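Local coordinates for arginyl-trna synthetase (Thermus thermophilus, PDB 1IQ0), which probably joins L-arginine to its cognate tRNA at the expense of ATP, as a monomeric class I aminoacyl-tRNA synthetase, at residues L528-Y531 / L532-L535. Sequence-based numbering, arbitrary orientation.
Sequences LAQY and LLDL
Residues 528-531 and 532-535 are consecutive turns of helix 525-544, in which each carbonyl of the first accepts the amide N-H four residues on; the last of these bonds, Leu-535 N to Tyr-531 O, spans 2.8 Å. With 3.6 residues a turn, side chains four apart come out on the same side of the helix, and the pairs here differ in character from one side to the other. On the exposed side, Gln-530 bends at chi2 (55°), bringing NE2 to 3.0 Å from Asp-534 OD1. This hydrogen bond is weak, with an N-H...O angle of 133°, and the amide and carboxylate planes are 48° apart. Among the buried residues, Leu-528 CD2 rests 3.9 Å from Leu-532 CG. Tyr-531, partly exposed, borders this pair: its ring CD2 meets the CD2 methyl of Leu-532, the two side chains crossing at about a right angle. CG anti to the backbone N (chi1 169°) sets the tyrosine ring alongside Leu-535, both side chains pointing the same way. Leu-535 CB lies over one ring face, offset toward the rim, and Leu-535 CD2 comes within 3.6 Å of Tyr-531 OH. That hydroxyl is hydrogen-bonded to Asp-508 O, tying the ring to helix 500-509. Replacing Tyr-531 by alanine removes ring and hydroxyl together, which would probably leave Asp-508 O without this partner and open a gap beside Leu-535. Around the helix, Leu-535 packs on Leu-573 and Leu-577 of helix 562-583, whereas Ala-529 and Leu-533 meet Phe-444 of helix 430-448. The arrangement is that of an amphipathic alpha-helix, here within the helical DALR anticodon-binding domain of a class I synthetase, with the Gln-530/Asp-534 pair on the exposed side and Leu-532, Leu-533 and Leu-535 against neighbouring helices.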
loop_
_atom_site.group_PDB
_atom_site.type_symbol
_atom_site.label_atom_id
_atom_site.label_comp_id
_atom_site.label_asym_id
_atom_site.label_seq_id
_atom_site.Cartn_x
_atom_site.Cartn_y
_atom_site.Cartn_z
ATOM N N LEU A 528 7.111 -1.135 6.676
ATOM C CA LEU A 528 8.065 -1.936 5.920
ATOM C C LEU A 528 9.155 -1.003 5.407
ATOM O O LEU A 528 10.337 -1.331 5.440
ATOM C CB LEU A 528 7.391 -2.609 4.726
ATOM C CG LEU A 528 8.001 -3.907 4.174
ATOM C CD1 LEU A 528 7.829 -3.914 2.670
ATOM C CD2 LEU A 528 9.469 -4.045 4.540
ATOM N N ALA A 529 8.735 0.163 4.925
ATOM C CA ALA A 529 9.660 1.150 4.403
ATOM C C ALA A 529 10.676 1.508 5.473
ATOM O O ALA A 529 11.874 1.536 5.211
ATOM C CB ALA A 529 8.898 2.399 3.958
ATOM N N GLN A 530 10.192 1.771 6.683
ATOM C CA GLN A 530 11.069 2.132 7.786
ATOM C C GLN A 530 12.005 0.969 8.132
ATOM O O GLN A 530 13.178 1.180 8.422
ATOM C CB GLN A 530 10.242 2.536 9.008
ATOM C CG GLN A 530 11.065 3.017 10.197
ATOM C CD GLN A 530 12.005 4.158 9.835
ATOM O OE1 GLN A 530 11.579 5.188 9.300
ATOM N NE2 GLN A 530 13.293 3.976 10.120
ATOM N N TYR A 531 11.494 -0.258 8.101
ATOM C CA TYR A 531 12.343 -1.408 8.391
ATOM C C TYR A 531 13.497 -1.485 7.389
ATOM O O TYR A 531 14.629 -1.812 7.754
ATOM C CB TYR A 531 11.563 -2.725 8.307
ATOM C CG TYR A 531 12.484 -3.928 8.335
ATOM C CD1 TYR A 531 13.122 -4.317 9.518
ATOM C CD2 TYR A 531 12.783 -4.635 7.168
ATOM C CE1 TYR A 531 14.038 -5.381 9.537
ATOM C CE2 TYR A 531 13.701 -5.701 7.175
ATOM C CZ TYR A 531 14.323 -6.064 8.366
ATOM O OH TYR A 531 15.232 -7.104 8.391
ATOM N N LEU A 532 13.203 -1.200 6.125
ATOM C CA LEU A 532 14.225 -1.262 5.087
ATOM C C LEU A 532 15.308 -0.209 5.292
ATOM O O LEU A 532 16.474 -0.457 5.003
ATOM C CB LEU A 532 13.589 -1.120 3.703
ATOM C CG LEU A 532 12.678 -2.285 3.289
ATOM C CD1 LEU A 532 12.156 -2.040 1.875
ATOM C CD2 LEU A 532 13.446 -3.604 3.346
ATOM N N LEU A 533 14.923 0.963 5.787
ATOM C CA LEU A 533 15.891 2.017 6.060
ATOM C C LEU A 533 16.808 1.526 7.176
ATOM O O LEU A 533 18.031 1.647 7.084
ATOM C CB LEU A 533 15.189 3.305 6.505
ATOM C CG LEU A 533 14.587 4.168 5.391
ATOM C CD1 LEU A 533 13.879 5.380 5.986
ATOM C CD2 LEU A 533 15.701 4.622 4.457
ATOM N N ASP A 534 16.207 0.966 8.226
ATOM C CA ASP A 534 16.973 0.452 9.353
ATOM C C ASP A 534 17.914 -0.685 8.947
ATOM O O ASP A 534 19.055 -0.742 9.398
ATOM C CB ASP A 534 16.038 -0.039 10.462
ATOM C CG ASP A 534 15.196 1.080 11.063
ATOM O OD1 ASP A 534 15.623 2.252 11.008
ATOM O OD2 ASP A 534 14.116 0.789 11.612
ATOM N N LEU A 535 17.437 -1.591 8.099
ATOM C CA LEU A 535 18.262 -2.710 7.676
ATOM C C LEU A 535 19.415 -2.221 6.804
ATOM O O LEU A 535 20.545 -2.697 6.930
ATOM C CB LEU A 535 17.433 -3.743 6.913
ATOM C CG LEU A 535 18.216 -5.011 6.537
ATOM C CD1 LEU A 535 18.745 -5.706 7.813
ATOM C CD2 LEU A 535 17.316 -5.947 5.753
#